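Protein of unknown function with a Fic domain (Bacteroides thetaiotaomicron VPI-5482, PDB 3CUC) is of unknown function but carries a Fic domain, the mainly helical fold shared by the Fic/DOC family. Local coordinates at residues L185-I190 and N231-C236; I190-F195 and D246-T251. One frame throughout, in Å; residues are numbered along the deposited sequence.

Contact 1. Residues L185-I190 and N231-C236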
ATOM      1  N   LEU A 185       3.076  -4.848  -8.549  1.00 47.52           N
ATOM      2  CA  LEU A 185       2.093  -5.538  -7.701  1.00 46.87           C
ATOM      3  C   LEU A 185       0.894  -4.635  -7.383  1.00 47.48           C
ATOM      4  O   LEU A 185      -0.258  -5.063  -7.480  1.00 47.42           O
ATOM      5  CB  LEU A 185       2.736  -6.029  -6.395  1.00 46.45           C
ATOM      6  CG  LEU A 185       1.823  -6.753  -5.390  1.00 45.07           C
ATOM      7  CD1 LEU A 185       1.100  -7.925  -6.045  1.00 39.73           C
ATOM      8  CD2 LEU A 185       2.605  -7.220  -4.174  1.00 45.44           C
ATOM      9  N   HIS A 186       1.181  -3.396  -6.992  1.00 47.81           N
ATOM     10  CA  HIS A 186       0.151  -2.397  -6.715  1.00 47.94           C
ATOM     11  C   HIS A 186      -0.724  -2.189  -7.942  1.00 47.86           C
ATOM     12  O   HIS A 186      -1.956  -2.241  -7.863  1.00 47.11           O
ATOM     13  CB  HIS A 186       0.816  -1.075  -6.320  1.00 48.40           C
ATOM     14  CG  HIS A 186      -0.141   0.052  -6.076  1.00 48.80           C
ATOM     15  ND1 HIS A 186      -1.024   0.506  -7.031  1.00 47.97           N
ATOM     16  CD2 HIS A 186      -0.324   0.839  -4.990  1.00 52.79           C
ATOM     17  CE1 HIS A 186      -1.724   1.510  -6.536  1.00 51.16           C
ATOM     18  NE2 HIS A 186      -1.317   1.735  -5.301  1.00 49.57           N
ATOM     19  N   TYR A 187      -0.081  -1.966  -9.082  1.00 48.36           N
ATOM     20  CA  TYR A 187      -0.804  -1.618 -10.299  1.00 48.65           C
ATOM     21  C   TYR A 187      -1.715  -2.736 -10.775  1.00 48.21           C
ATOM     22  O   TYR A 187      -2.900  -2.517 -11.006  1.00 47.40           O
ATOM     23  CB  TYR A 187       0.153  -1.237 -11.426  1.00 49.23           C
ATOM     24  CG  TYR A 187      -0.599  -0.721 -12.623  1.00 49.86           C
ATOM     25  CD1 TYR A 187      -1.079   0.586 -12.650  1.00 49.28           C
ATOM     26  CD2 TYR A 187      -0.872  -1.548 -13.708  1.00 49.88           C
ATOM     27  CE1 TYR A 187      -1.789   1.065 -13.733  1.00 50.90           C
ATOM     28  CE2 TYR A 187      -1.583  -1.082 -14.798  1.00 51.50           C
ATOM     29  CZ  TYR A 187      -2.042   0.226 -14.810  1.00 52.29           C
ATOM     30  OH  TYR A 187      -2.746   0.692 -15.903  1.00 51.28           O
ATOM     31  N   ARG A 188      -1.155  -3.930 -10.922  1.00 48.74           N
ATOM     32  CA  ARG A 188      -1.930  -5.086 -11.359  1.00 49.10           C
ATOM     33  C   ARG A 188      -3.084  -5.380 -10.406  1.00 49.95           C
ATOM     34  O   ARG A 188      -4.213  -5.601 -10.852  1.00 50.19           O
ATOM     35  CB  ARG A 188      -1.030  -6.309 -11.513  1.00 49.03           C
ATOM     36  CG  ARG A 188      -0.064  -6.173 -12.671  1.00 49.11           C
ATOM     37  CD  ARG A 188       0.785  -7.410 -12.842  1.00 49.11           C
ATOM     38  NE  ARG A 188       1.421  -7.446 -14.156  1.00 51.15           N
ATOM     39  CZ  ARG A 188       2.058  -8.499 -14.661  1.00 48.14           C
ATOM     40  NH1 ARG A 188       2.152  -9.632 -13.977  1.00 51.43           N
ATOM     41  NH2 ARG A 188       2.601  -8.421 -15.865  1.00 48.11           N
ATOM     42  N   TYR A 189      -2.807  -5.360  -9.102  1.00 50.80           N
ATOM     43  CA  TYR A 189      -3.851  -5.556  -8.096  1.00 51.10           C
ATOM     44  C   TYR A 189      -4.967  -4.520  -8.239  1.00 52.63           C
ATOM     45  O   TYR A 189      -6.150  -4.876  -8.292  1.00 53.16           O
ATOM     46  CB  TYR A 189      -3.293  -5.501  -6.669  1.00 50.56           C
ATOM     47  CG  TYR A 189      -4.389  -5.560  -5.624  1.00 48.60           C
ATOM     48  CD1 TYR A 189      -4.885  -6.785  -5.181  1.00 48.86           C
ATOM     49  CD2 TYR A 189      -4.953  -4.395  -5.110  1.00 47.31           C
ATOM     50  CE1 TYR A 189      -5.902  -6.847  -4.246  1.00 49.53           C
ATOM     51  CE2 TYR A 189      -5.968  -4.446  -4.177  1.00 48.48           C
ATOM     52  CZ  TYR A 189      -6.440  -5.670  -3.749  1.00 49.83           C
ATOM     53  OH  TYR A 189      -7.447  -5.713  -2.819  1.00 49.41           O
ATOM     54  N   ILE A 190      -4.587  -3.245  -8.302  1.00 53.05           N
ATOM     55  CA  ILE A 190      -5.571  -2.166  -8.375  1.00 53.69           C
ATOM     56  C   ILE A 190      -6.412  -2.264  -9.659  1.00 54.19           C
ATOM     57  O   ILE A 190      -7.578  -1.862  -9.674  1.00 54.82           O
ATOM     58  CB  ILE A 190      -4.904  -0.764  -8.246  1.00 53.94           C
ATOM     59  CG1 ILE A 190      -5.885   0.246  -7.643  1.00 55.19           C
ATOM     60  CG2 ILE A 190      -4.375  -0.270  -9.593  1.00 52.24           C
ATOM     61  CD1 ILE A 190      -6.143   0.034  -6.149  1.00 55.74           C
ATOM     62  N   ASN A 231      -3.524  10.700 -11.163  1.00 50.70           N
ATOM     63  CA  ASN A 231      -3.090  11.112 -12.497  1.00 50.44           C
ATOM     64  C   ASN A 231      -2.035  10.153 -13.043  1.00 50.41           C
ATOM     65  O   ASN A 231      -2.148   9.673 -14.170  1.00 49.94           O
ATOM     66  CB  ASN A 231      -2.547  12.545 -12.473  1.00 50.16           C
ATOM     67  CG  ASN A 231      -2.233  13.077 -13.863  1.00 50.96           C
ATOM     68  OD1 ASN A 231      -1.274  12.644 -14.518  1.00 52.21           O
ATOM     69  ND2 ASN A 231      -3.036  14.032 -14.320  1.00 51.15           N
ATOM     70  N   ILE A 232      -1.030   9.856 -12.225  1.00 51.16           N
ATOM     71  CA  ILE A 232       0.072   8.988 -12.641  1.00 51.38           C
ATOM     72  C   ILE A 232      -0.477   7.613 -13.062  1.00 51.82           C
ATOM     73  O   ILE A 232      -0.101   7.095 -14.114  1.00 51.49           O
ATOM     74  CB  ILE A 232       1.156   8.864 -11.533  1.00 51.37           C
ATOM     75  CG1 ILE A 232       1.758  10.241 -11.194  1.00 52.08           C
ATOM     76  CG2 ILE A 232       2.249   7.896 -11.960  1.00 49.47           C
ATOM     77  CD1 ILE A 232       2.946  10.640 -12.038  1.00 55.92           C
ATOM     78  N   LEU A 233      -1.397   7.051 -12.275  1.00 52.57           N
ATOM     79  CA  LEU A 233      -2.053   5.784 -12.643  1.00 52.51           C
ATOM     80  C   LEU A 233      -2.983   5.919 -13.870  1.00 52.71           C
ATOM     81  O   LEU A 233      -3.208   4.940 -14.580  1.00 52.57           O
ATOM     82  CB  LEU A 233      -2.830   5.210 -11.451  1.00 52.12           C
ATOM     83  CG  LEU A 233      -2.022   4.784 -10.216  1.00 51.97           C
ATOM     84  CD1 LEU A 233      -2.916   4.664  -8.987  1.00 49.18           C
ATOM     85  CD2 LEU A 233      -1.291   3.474 -10.457  1.00 51.89           C
ATOM     86  N   HIS A 234      -3.514   7.120 -14.114  1.00 52.72           N
ATOM     87  CA  HIS A 234      -4.351   7.388 -15.303  1.00 53.09           C
ATOM     88  C   HIS A 234      -3.538   7.471 -16.603  1.00 53.19           C
ATOM     89  O   HIS A 234      -4.089   7.305 -17.695  1.00 53.19           O
ATOM     90  CB  HIS A 234      -5.162   8.681 -15.123  1.00 52.84           C
ATOM     91  N   GLN A 235      -2.238   7.747 -16.479  1.00 53.85           N
ATOM     92  CA  GLN A 235      -1.316   7.740 -17.623  1.00 54.05           C
ATOM     93  C   GLN A 235      -0.966   6.305 -18.003  1.00 54.98           C
ATOM     94  O   GLN A 235      -1.007   5.935 -19.183  1.00 54.88           O
ATOM     95  CB  GLN A 235      -0.022   8.491 -17.289  1.00 53.88           C
ATOM     96  CG  GLN A 235      -0.191   9.981 -17.041  1.00 52.30           C
ATOM     97  CD  GLN A 235       1.082  10.651 -16.547  1.00 53.83           C
ATOM     98  OE1 GLN A 235       2.042   9.991 -16.127  1.00 53.68           O
ATOM     99  NE2 GLN A 235       1.092  11.975 -16.588  1.00 53.29           N
ATOM    100  N   CYS A 236      -0.603   5.518 -16.990  1.00 55.69           N
ATOM    101  CA  CYS A 236      -0.350   4.085 -17.145  1.00 56.64           C
ATOM    102  C   CYS A 236      -1.532   3.368 -17.799  1.00 56.85           C
ATOM    103  O   CYS A 236      -1.344   2.512 -18.666  1.00 57.01           O
ATOM    104  CB  CYS A 236      -0.078   3.446 -15.778  1.00 56.77           C
ATOM    105  SG  CYS A 236       1.467   3.967 -14.980  1.00 62.13           S
TER
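Tyr187 reaches from helix 178-192 to Leu233 and Cys236 on helix 226-240, and nearly all of the contact is made by side chains. The segment axes come no nearer than 12.0 Å and cross at -75°, so the gap is bridged by long groups. Apolar packing comes first. Leu233 lays CD2 against the edge of the Tyr187 ring, close to its plane, with CD2 3.6 Å from Tyr187 CD1; the two side chains lie alongside each other, running opposite ways. Its second branch, CD1, meets the His186 ring obliquely, 4.2 Å from His186 CE1, so Leu233 gives one branch to each aromatic residue. Cys236 adds its CB, 3.6 Å from Tyr187 CE1. With chi1 at -173°, placing CG trans to the backbone N, the tyrosine ring spans the gap to helix 226-240. The sulfur contact is looser: Cys236 SG stands 5.2 Å from the centroid of the Tyr187 ring, 37° off its normal, an oblique sulfur-aromatic pair.

Polar bonds are made just beyond the two segments. Tyr187 OH lies beside the backbone of Cys236, 3.5 Å from its C atom, and is hydrogen-bonded to Asp237 OD1. His186 NE2 is hydrogen-bonded to Tyr229 OH, one turn before Leu233 on helix 226-240. These bonds anchor the far end of the tyrosine and probably help to set the turn of the imidazole. Phe258 of helix 256-277 touches His186, Leu233 and Cys236 and closes the buried cluster. This is side-chain packing between steeply crossed helices, joining helix 178-192, the helix that leads into the Fic motif, to helix 226-240 in the helical core.

Contact 2. Residues I190-F195 and D246-T251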
ATOM      1  N   ILE A 190      -4.587  -3.245  -8.302  1.00 53.05           N
ATOM      2  CA  ILE A 190      -5.571  -2.166  -8.375  1.00 53.69           C
ATOM      3  C   ILE A 190      -6.412  -2.264  -9.659  1.00 54.19           C
ATOM      4  O   ILE A 190      -7.578  -1.862  -9.674  1.00 54.82           O
ATOM      5  CB  ILE A 190      -4.904  -0.764  -8.246  1.00 53.94           C
ATOM      6  CG1 ILE A 190      -5.885   0.246  -7.643  1.00 55.19           C
ATOM      7  CG2 ILE A 190      -4.375  -0.270  -9.593  1.00 52.24           C
ATOM      8  CD1 ILE A 190      -6.143   0.034  -6.149  1.00 55.74           C
ATOM      9  N   ARG A 191      -5.828  -2.813 -10.725  1.00 54.34           N
ATOM     10  CA  ARG A 191      -6.552  -3.013 -11.988  1.00 54.08           C
ATOM     11  C   ARG A 191      -7.520  -4.188 -11.932  1.00 53.18           C
ATOM     12  O   ARG A 191      -8.564  -4.152 -12.568  1.00 53.85           O
ATOM     13  CB  ARG A 191      -5.582  -3.201 -13.160  1.00 54.64           C
ATOM     14  CG  ARG A 191      -4.861  -1.926 -13.610  1.00 56.63           C
ATOM     15  CD  ARG A 191      -5.820  -0.871 -14.143  1.00 60.87           C
ATOM     16  NE  ARG A 191      -6.622  -1.368 -15.259  1.00 61.37           N
ATOM     17  CZ  ARG A 191      -6.318  -1.222 -16.547  1.00 63.78           C
ATOM     18  NH1 ARG A 191      -5.212  -0.587 -16.922  1.00 64.49           N
ATOM     19  NH2 ARG A 191      -7.133  -1.718 -17.471  1.00 65.07           N
ATOM     20  N   ILE A 192      -7.171  -5.229 -11.178  1.00 52.40           N
ATOM     21  CA  ILE A 192      -8.104  -6.331 -10.911  1.00 51.08           C
ATOM     22  C   ILE A 192      -9.244  -5.847  -9.995  1.00 52.18           C
ATOM     23  O   ILE A 192     -10.413  -6.141 -10.239  1.00 52.14           O
ATOM     24  CB  ILE A 192      -7.394  -7.544 -10.258  1.00 50.57           C
ATOM     25  CG1 ILE A 192      -6.327  -8.132 -11.187  1.00 48.85           C
ATOM     26  CG2 ILE A 192      -8.400  -8.635  -9.912  1.00 48.21           C
ATOM     27  CD1 ILE A 192      -5.427  -9.150 -10.501  1.00 49.40           C
ATOM     28  N   HIS A 193      -8.887  -5.112  -8.941  1.00 53.20           N
ATOM     29  CA  HIS A 193      -9.855  -4.503  -8.008  1.00 53.48           C
ATOM     30  C   HIS A 193     -10.827  -5.568  -7.452  1.00 53.62           C
ATOM     31  O   HIS A 193     -12.053  -5.413  -7.542  1.00 53.63           O
ATOM     32  CB  HIS A 193     -10.589  -3.349  -8.715  1.00 53.18           C
ATOM     33  CG  HIS A 193     -10.707  -2.093  -7.898  1.00 53.25           C
ATOM     34  ND1 HIS A 193     -11.876  -1.717  -7.272  1.00 56.35           N
ATOM     35  CD2 HIS A 193      -9.809  -1.111  -7.635  1.00 51.88           C
ATOM     36  CE1 HIS A 193     -11.688  -0.569  -6.644  1.00 54.49           C
ATOM     37  NE2 HIS A 193     -10.442  -0.181  -6.848  1.00 52.61           N
ATOM     38  N   PRO A 194     -10.267  -6.647  -6.858  1.00 53.82           N
ATOM     39  CA  PRO A 194     -10.977  -7.899  -6.577  1.00 53.56           C
ATOM     40  C   PRO A 194     -12.100  -7.817  -5.552  1.00 52.88           C
ATOM     41  O   PRO A 194     -13.118  -8.470  -5.727  1.00 52.47           O
ATOM     42  CB  PRO A 194      -9.864  -8.826  -6.059  1.00 53.72           C
ATOM     43  CG  PRO A 194      -8.844  -7.918  -5.507  1.00 53.97           C
ATOM     44  CD  PRO A 194      -8.863  -6.720  -6.403  1.00 54.27           C
ATOM     45  N   PHE A 195     -11.908  -7.047  -4.486  1.00 53.02           N
ATOM     46  CA  PHE A 195     -12.919  -6.939  -3.435  1.00 53.53           C
ATOM     47  C   PHE A 195     -13.922  -5.833  -3.761  1.00 55.11           C
ATOM     48  O   PHE A 195     -13.657  -4.961  -4.597  1.00 55.25           O
ATOM     49  CB  PHE A 195     -12.270  -6.679  -2.070  1.00 52.54           C
ATOM     50  CG  PHE A 195     -11.257  -7.716  -1.672  1.00 50.51           C
ATOM     51  CD1 PHE A 195     -11.657  -8.932  -1.137  1.00 50.12           C
ATOM     52  CD2 PHE A 195      -9.901  -7.478  -1.838  1.00 50.45           C
ATOM     53  CE1 PHE A 195     -10.713  -9.895  -0.775  1.00 49.78           C
ATOM     54  CE2 PHE A 195      -8.958  -8.434  -1.481  1.00 49.22           C
ATOM     55  CZ  PHE A 195      -9.365  -9.642  -0.951  1.00 48.63           C
ATOM     56  N   ASP A 246      -5.689  -6.300 -19.879  1.00 56.37           N
ATOM     57  CA  ASP A 246      -4.527  -5.453 -20.139  1.00 56.30           C
ATOM     58  C   ASP A 246      -3.892  -4.923 -18.847  1.00 56.49           C
ATOM     59  O   ASP A 246      -2.665  -4.859 -18.745  1.00 56.80           O
ATOM     60  CB  ASP A 246      -4.927  -4.281 -21.047  1.00 56.57           C
ATOM     61  CG  ASP A 246      -5.456  -4.733 -22.411  1.00 56.03           C
ATOM     62  OD1 ASP A 246      -5.025  -5.796 -22.902  1.00 56.02           O
ATOM     63  OD2 ASP A 246      -6.310  -4.021 -22.993  1.00 53.81           O
ATOM     64  N   GLY A 247      -4.731  -4.545 -17.874  1.00 56.52           N
ATOM     65  CA  GLY A 247      -4.273  -4.086 -16.555  1.00 55.90           C
ATOM     66  C   GLY A 247      -3.578  -5.194 -15.790  1.00 55.26           C
ATOM     67  O   GLY A 247      -2.477  -5.002 -15.281  1.00 55.81           O
ATOM     68  N   ALA A 248      -4.221  -6.360 -15.729  1.00 54.26           N
ATOM     69  CA  ALA A 248      -3.669  -7.536 -15.043  1.00 53.45           C
ATOM     70  C   ALA A 248      -2.312  -7.976 -15.607  1.00 53.38           C
ATOM     71  O   ALA A 248      -1.497  -8.554 -14.883  1.00 53.67           O
ATOM     72  CB  ALA A 248      -4.661  -8.694 -15.098  1.00 52.40           C
ATOM     73  N   ASN A 249      -2.070  -7.688 -16.886  1.00 53.01           N
ATOM     74  CA  ASN A 249      -0.817  -8.063 -17.547  1.00 52.68           C
ATOM     75  C   ASN A 249       0.087  -6.874 -17.884  1.00 52.51           C
ATOM     76  O   ASN A 249       0.992  -6.996 -18.717  1.00 52.23           O
ATOM     77  CB  ASN A 249      -1.135  -8.846 -18.818  1.00 52.55           C
ATOM     78  CG  ASN A 249      -1.983 -10.072 -18.544  1.00 51.77           C
ATOM     79  OD1 ASN A 249      -1.485 -11.099 -18.084  1.00 49.72           O
ATOM     80  ND2 ASN A 249      -3.276  -9.968 -18.824  1.00 46.96           N
ATOM     81  N   ALA A 250      -0.146  -5.735 -17.230  1.00 52.23           N
ATOM     82  CA  ALA A 250       0.649  -4.530 -17.472  1.00 51.86           C
ATOM     83  C   ALA A 250       2.128  -4.808 -17.213  1.00 52.39           C
ATOM     84  O   ALA A 250       2.486  -5.382 -16.181  1.00 52.31           O
ATOM     85  CB  ALA A 250       0.166  -3.391 -16.591  1.00 50.88           C
ATOM     86  N   THR A 251       2.981  -4.401 -18.152  1.00 52.84           N
ATOM     87  CA  THR A 251       4.422  -4.632 -18.045  1.00 52.21           C
ATOM     88  C   THR A 251       5.076  -3.506 -17.262  1.00 53.15           C
ATOM     89  O   THR A 251       4.470  -2.457 -17.035  1.00 53.43           O
ATOM     90  CB  THR A 251       5.093  -4.697 -19.422  1.00 52.03           C
ATOM     91  OG1 THR A 251       5.113  -3.387 -20.007  1.00 50.15           O
ATOM     92  CG2 THR A 251       4.357  -5.671 -20.330  1.00 48.04           C
TER
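Helix 178-192 ends here and runs straight into the His-Pro-Phe sequence that opens the Fic signature motif; its last turn packs on the short helix 244-248. Arg191 and Gly247 carry the contact, their CA atoms 5.2 Å apart. Lacking a side chain, Gly247 lets the arginine lie directly on its backbone: the guanidinium sets one face over Gly247, whose CA is 3.5 Å above the plane and over its centre. The aliphatic part follows the same surface, with Arg191 CB and CG each 3.7 Å from Gly247 CA. Bends at chi2 and chi3 (-63° and -57°) fold the chain back so that the flat group settles on the glycine instead of extending past it. The touch is van der Waals in kind; its N-H groups are used elsewhere, Arg191 NH2 donating to Gly241 O and NH1 bonded to Tyr187 OH; an ion pair with Asp237 OD1 is long and weak. Two bonds on separate nitrogens probably hold the plane in place, and Asp237 may partly offset the buried charge.

Next to it, Ile192 approaches Ala248 with CG1, 4.3 Å from Ala248 CB, a light apolar touch. Phe159 of helix 156-173 contacts both residues and extends this patch. Beyond the contact both segments leave their helices. His193, with a positive phi of 54°, ends the helix, and the chain continues into Pro194 and Phe195; its ring stacks with Tyr150, while Phe195 O accepts from Asn199 ND2 of the following helix. An arginine lying flat on a glycine backbone is thus the close packing between helix 244-248 and the helix end that leads into the Fic motif.

How the contacts relate
Both contacts are buried and both use helix 178-192, with Ile190 common to the two, and their centres lie 8 Å apart. Contact 1 takes the body of the helix, contact 2 its C-terminal end, farther from the centre of the chain. Their partners, helix 226-240 and helix 244-248, follow one another in sequence, and both pack on this one helix. In contact 1 aromatic rings meet leucine and cysteine side chains; in contact 2 a guanidinium meets glycine backbone beside a light isoleucine-alanine touch. Arg188 links the two, with a probable hydrogen bond from NH2 to Ala250 O, and Tyr189 packs against Pro194 and Phe195.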